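Local coordinates for protein STIV B116 (Sulfolobus turreted icosahedral virus, PDB 2J85) that probably binds DNA, as a small viral protein of a family highly conserved among diverse crenarchaeal viruses, at residues 36-50 with 62-74. Residues are numbered along the deposited sequence; the frame is centred on the assembly and turned at random.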
loop_
_atom_site.group_PDB
_atom_site.type_symbol
_atom_site.label_atom_id
_atom_site.label_comp_id
_atom_site.label_asym_id
_atom_site.label_seq_id
_atom_site.Cartn_x
_atom_site.Cartn_y
_atom_site.Cartn_z
ATOM N N LEU A 36 8.546 6.643 17.599
ATOM C CA LEU A 36 7.289 7.320 17.874
ATOM C C LEU A 36 7.412 8.297 19.043
ATOM O O LEU A 36 7.019 9.462 18.939
ATOM C CB LEU A 36 6.227 6.279 18.160
ATOM C CG LEU A 36 4.899 6.753 18.704
ATOM C CD1 LEU A 36 4.319 7.754 17.722
ATOM C CD2 LEU A 36 3.994 5.548 18.954
ATOM N N GLU A 37 7.987 7.840 20.142
ATOM C CA GLU A 37 8.226 8.709 21.297
ATOM C C GLU A 37 9.106 9.896 20.943
ATOM O O GLU A 37 8.808 11.016 21.330
ATOM C CB GLU A 37 8.836 7.910 22.451
ATOM C CG GLU A 37 7.844 6.953 23.079
ATOM C CD GLU A 37 8.502 5.716 23.727
ATOM O OE1 GLU A 37 9.733 5.717 23.956
ATOM O OE2 GLU A 37 7.759 4.744 24.008
ATOM N N LEU A 38 10.187 9.643 20.215
ATOM C CA LEU A 38 11.067 10.712 19.715
ATOM C C LEU A 38 10.317 11.755 18.889
ATOM O O LEU A 38 10.502 12.953 19.056
ATOM C CB LEU A 38 12.199 10.117 18.868
ATOM C CG LEU A 38 13.351 11.070 18.475
ATOM C CD1 LEU A 38 13.980 11.748 19.717
ATOM C CD2 LEU A 38 14.446 10.359 17.599
ATOM N N ARG A 39 9.459 11.309 17.989
ATOM C CA ARG A 39 8.729 12.259 17.148
ATOM C C ARG A 39 7.585 12.949 17.878
ATOM O O ARG A 39 7.193 14.036 17.502
ATOM C CB ARG A 39 8.257 11.567 15.876
ATOM C CG ARG A 39 9.392 10.964 15.074
ATOM C CD ARG A 39 10.606 11.870 15.045
ATOM N NE ARG A 39 11.685 11.265 14.293
ATOM C CZ ARG A 39 12.914 11.775 14.216
ATOM N NH1 ARG A 39 13.213 12.914 14.826
ATOM N NH2 ARG A 39 13.847 11.156 13.489
ATOM N N LEU A 40 7.085 12.343 18.949
ATOM C CA LEU A 40 6.127 13.025 19.807
ATOM C C LEU A 40 6.875 14.137 20.578
ATOM O O LEU A 40 6.474 15.311 20.569
ATOM C CB LEU A 40 5.407 12.022 20.738
ATOM C CG LEU A 40 4.272 11.207 20.079
ATOM C CD1 LEU A 40 3.859 9.962 20.909
ATOM C CD2 LEU A 40 3.058 12.109 19.777
ATOM N N GLU A 41 8.001 13.783 21.185
ATOM C CA GLU A 41 8.809 14.776 21.924
ATOM C C GLU A 41 9.281 15.964 21.074
ATOM O O GLU A 41 9.291 17.100 21.570
ATOM C CB GLU A 41 10.012 14.137 22.597
ATOM C CG GLU A 41 9.774 13.725 24.050
ATOM C CD GLU A 41 9.722 14.891 25.101
ATOM O OE1 GLU A 41 10.222 16.044 24.922
ATOM O OE2 GLU A 41 9.174 14.581 26.172
ATOM N N ASP A 42 9.696 15.730 19.833
ATOM C CA ASP A 42 10.201 16.835 19.033
ATOM C C ASP A 42 9.093 17.523 18.231
ATOM O O ASP A 42 9.353 18.483 17.499
ATOM C CB ASP A 42 11.356 16.408 18.122
ATOM C CG ASP A 42 10.907 15.544 16.964
ATOM O OD1 ASP A 42 9.696 15.478 16.660
ATOM O OD2 ASP A 42 11.776 14.905 16.364
ATOM N N GLY A 43 7.871 17.022 18.361
ATOM C CA GLY A 43 6.729 17.679 17.761
ATOM C C GLY A 43 6.554 17.477 16.268
ATOM O O GLY A 43 5.779 18.190 15.650
ATOM N N THR A 44 7.261 16.517 15.676
ATOM C CA THR A 44 7.166 16.316 14.233
ATOM C C THR A 44 6.175 15.218 13.863
ATOM O O THR A 44 5.755 15.139 12.710
ATOM C CB THR A 44 8.551 16.052 13.566
ATOM O OG1 THR A 44 9.191 14.925 14.179
ATOM C CG2 THR A 44 9.450 17.309 13.644
ATOM N N LEU A 45 5.767 14.394 14.828
ATOM C CA LEU A 45 4.777 13.374 14.553
ATOM C C LEU A 45 3.428 13.984 14.201
ATOM O O LEU A 45 2.926 14.831 14.925
ATOM C CB LEU A 45 4.576 12.433 15.743
ATOM C CG LEU A 45 3.765 11.168 15.352
ATOM C CD1 LEU A 45 4.718 10.087 14.880
ATOM C CD2 LEU A 45 2.831 10.646 16.452
ATOM N N ILE A 46 2.841 13.544 13.090
ATOM C CA ILE A 46 1.432 13.769 12.829
ATOM C C ILE A 46 0.775 12.412 12.926
ATOM O O ILE A 46 1.135 11.504 12.204
ATOM C CB ILE A 46 1.210 14.364 11.452
ATOM C CG1 ILE A 46 1.908 15.731 11.349
ATOM C CG2 ILE A 46 -0.305 14.499 11.137
ATOM C CD1 ILE A 46 1.650 16.430 9.994
ATOM N N ASN A 47 -0.173 12.280 13.836
ATOM C CA ASN A 47 -0.908 11.045 14.069
ATOM C C ASN A 47 -2.076 10.961 13.107
ATOM O O ASN A 47 -2.933 11.835 13.094
ATOM C CB ASN A 47 -1.446 11.022 15.508
ATOM C CG ASN A 47 -2.336 9.837 15.784
ATOM O OD1 ASN A 47 -2.160 8.754 15.205
ATOM N ND2 ASN A 47 -3.306 10.028 16.685
ATOM N N ALA A 48 -2.102 9.901 12.313
ATOM C CA ALA A 48 -3.145 9.682 11.310
ATOM C C ALA A 48 -3.828 8.325 11.513
ATOM O O ALA A 48 -4.368 7.760 10.574
ATOM C CB ALA A 48 -2.535 9.765 9.905
ATOM N N ILE A 49 -3.774 7.780 12.722
ATOM C CA ILE A 49 -4.515 6.564 13.031
ATOM C C ILE A 49 -5.895 6.990 13.476
ATOM O O ILE A 49 -6.055 7.648 14.524
ATOM C CB ILE A 49 -3.819 5.712 14.100
ATOM C CG1 ILE A 49 -2.611 4.994 13.465
ATOM C CG2 ILE A 49 -4.792 4.690 14.684
ATOM C CD1 ILE A 49 -1.666 4.407 14.445
ATOM N N GLY A 50 -6.882 6.638 12.651
ATOM C CA GLY A 50 -8.259 7.092 12.818
ATOM C C GLY A 50 -9.146 6.279 13.751
ATOM O O GLY A 50 -10.239 6.724 14.082
ATOM N N CYS A 62 3.339 1.011 23.562
ATOM C CA CYS A 62 4.415 1.986 23.702
ATOM C C CYS A 62 4.320 2.866 24.969
ATOM O O CYS A 62 5.296 3.511 25.336
ATOM C CB CYS A 62 4.443 2.876 22.460
ATOM S SG CYS A 62 4.698 2.014 20.896
ATOM N N GLY A 63 3.160 2.907 25.621
ATOM C CA GLY A 63 2.976 3.751 26.794
ATOM C C GLY A 63 2.634 5.188 26.430
ATOM O O GLY A 63 2.725 6.108 27.256
ATOM N N THR A 64 2.211 5.375 25.187
ATOM C CA THR A 64 1.878 6.683 24.665
ATOM C C THR A 64 0.467 7.001 25.123
ATOM O O THR A 64 -0.169 6.169 25.765
ATOM C CB THR A 64 2.012 6.702 23.125
ATOM O OG1 THR A 64 1.390 5.543 22.566
ATOM C CG2 THR A 64 3.478 6.679 22.734
ATOM N N GLN A 65 -0.011 8.207 24.829
ATOM C CA GLN A 65 -1.376 8.586 25.177
ATOM C C GLN A 65 -2.049 9.246 23.986
ATOM O O GLN A 65 -2.660 10.317 24.107
ATOM C CB GLN A 65 -1.385 9.531 26.396
ATOM C CG GLN A 65 -0.461 9.093 27.514
ATOM C CD GLN A 65 -0.866 9.643 28.849
ATOM O OE1 GLN A 65 -1.814 10.423 28.944
ATOM N NE2 GLN A 65 -0.154 9.238 29.904
ATOM N N LEU A 66 -1.931 8.596 22.833
ATOM C CA LEU A 66 -2.481 9.111 21.586
ATOM C C LEU A 66 -3.977 9.007 21.614
ATOM O O LEU A 66 -4.524 8.066 22.174
ATOM C CB LEU A 66 -1.960 8.323 20.377
ATOM C CG LEU A 66 -0.442 8.352 20.152
ATOM C CD1 LEU A 66 -0.038 7.260 19.176
ATOM C CD2 LEU A 66 0.021 9.725 19.693
ATOM N N GLN A 67 -4.618 9.992 20.992
ATOM C CA GLN A 67 -6.040 9.961 20.692
ATOM C C GLN A 67 -6.186 9.848 19.179
ATOM O O GLN A 67 -5.310 10.290 18.433
ATOM C CB GLN A 67 -6.707 11.226 21.222
ATOM C CG GLN A 67 -6.853 11.246 22.728
ATOM C CD GLN A 67 -7.387 12.577 23.264
ATOM O OE1 GLN A 67 -6.688 13.296 23.961
ATOM N NE2 GLN A 67 -8.622 12.903 22.929
ATOM N N LYS A 68 -7.274 9.236 18.721
ATOM C CA LYS A 68 -7.485 9.041 17.289
ATOM C C LYS A 68 -7.575 10.371 16.542
ATOM O O LYS A 68 -8.016 11.397 17.089
ATOM C CB LYS A 68 -8.725 8.173 16.998
ATOM C CG LYS A 68 -10.067 8.750 17.456
ATOM C CD LYS A 68 -11.205 8.091 16.702
ATOM C CE LYS A 68 -12.559 8.358 17.321
ATOM N NZ LYS A 68 -13.592 7.420 16.766
ATOM N N ASN A 69 -7.144 10.343 15.287
ATOM C CA ASN A 69 -7.088 11.540 14.477
ATOM C C ASN A 69 -7.157 11.144 13.009
ATOM O O ASN A 69 -6.315 10.379 12.539
ATOM C CB ASN A 69 -5.797 12.300 14.792
ATOM C CG ASN A 69 -5.726 13.667 14.124
ATOM O OD1 ASN A 69 -6.716 14.407 14.061
ATOM N ND2 ASN A 69 -4.535 14.017 13.637
ATOM N N ARG A 70 -8.167 11.644 12.305
ATOM C CA ARG A 70 -8.285 11.457 10.863
ATOM C C ARG A 70 -7.572 12.568 10.094
ATOM O O ARG A 70 -7.815 13.751 10.293
ATOM C CB ARG A 70 -9.753 11.376 10.416
ATOM C CG ARG A 70 -10.337 9.957 10.495
ATOM C CD ARG A 70 -11.550 9.806 9.580
ATOM N NE ARG A 70 -12.592 10.796 9.852
ATOM C CZ ARG A 70 -13.647 11.020 9.067
ATOM N NH1 ARG A 70 -13.817 10.340 7.932
ATOM N NH2 ARG A 70 -14.545 11.934 9.414
ATOM N N VAL A 71 -6.699 12.143 9.198
ATOM C CA VAL A 71 -5.807 13.002 8.458
ATOM C C VAL A 71 -5.680 12.280 7.136
ATOM O O VAL A 71 -5.528 11.060 7.110
ATOM C CB VAL A 71 -4.400 13.042 9.142
ATOM C CG1 VAL A 71 -3.349 13.747 8.255
ATOM C CG2 VAL A 71 -4.486 13.676 10.510
ATOM N N GLU A 72 -5.770 13.008 6.041
ATOM C CA GLU A 72 -5.388 12.445 4.765
ATOM C C GLU A 72 -3.879 12.596 4.694
ATOM O O GLU A 72 -3.377 13.715 4.708
ATOM C CB GLU A 72 -6.076 13.181 3.623
ATOM C CG GLU A 72 -5.955 12.467 2.285
ATOM C CD GLU A 72 -6.518 13.289 1.155
ATOM O OE1 GLU A 72 -6.160 14.490 1.080
ATOM O OE2 GLU A 72 -7.321 12.739 0.355
ATOM N N VAL A 73 -3.157 11.480 4.678
ATOM C CA VAL A 73 -1.702 11.510 4.648
ATOM C C VAL A 73 -1.227 11.793 3.224
ATOM O O VAL A 73 -1.576 11.083 2.289
ATOM C CB VAL A 73 -1.082 10.198 5.203
ATOM C CG1 VAL A 73 0.444 10.268 5.213
ATOM C CG2 VAL A 73 -1.627 9.897 6.616
ATOM N N LYS A 74 -0.480 12.879 3.068
ATOM C CA LYS A 74 0.173 13.212 1.813
ATOM C C LYS A 74 1.606 13.621 2.120
ATOM O O LYS A 74 1.849 14.648 2.739
ATOM C CB LYS A 74 -0.570 14.332 1.079
ATOM C CG LYS A 74 -1.865 13.880 0.425
ATOM C CD LYS A 74 -1.643 13.167 -0.895
ATOM C CE LYS A 74 -2.960 12.570 -1.412
ATOM N NZ LYS A 74 -2.857 11.926 -2.775
#
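N47 and N69 both carry CG anti to the backbone N (chi1 174° and -173°), and these torsions bring each asparagine amide to the opposite segment. The amide of N69 donates from ND2 to N47 O, 2.8 Å away and met nearly along the axis of that carbonyl, although the acceptor is tilted out of the amide plane. N69 also gives its backbone N to I49 O at 3.0 Å, so one residue grips two carbonyls of 36-50. Asparagine suits both places because a short amide can answer nearby backbone: ND2 of N47 comes close to Q67 O, at an angle too poor for a hydrogen bond, and its OD1 accepts from I49 N in an Asx turn spanning N47 to I49. At G50 a side chain would crowd CG of R70, which makes glycine suitable; its carbonyl O lies 3.1 Å from K68 CD, and only the amino end of the lysine leads away. Small size matters at A48, whose CB lies 3.4 Å from V73 CG2 and also meets the branched carbon of V71; I46 adds a methyl contact to V71.

At the other end the contact is mainly apolar. L66, with CG anti to its carbonyl carbon (chi1 -61°), lays CD2 against L40 CD2 at 3.9 Å. T64 splits its two branches: CG2 meets L40 CD1 at 3.8 Å and touches L36, whereas OG1 is hydrogen-bonded to N59 of helix 52-62. L36 CD2 also lies 4.1 Å from C62 SG, whose disulfide to C33 ties helix 52-62 to helix 29-41.

The loop leaving helix 52-62 therefore runs past helix 29-41, then beside the C-terminal end of strand 45-47, outermost in the mixed sheet within this chain, and the residues that follow. I46 and A48 make backbone hydrogen bonds to strand 4-7, whose L6 touches N47, I49 and L66, while I49 also packs on helix 52-62.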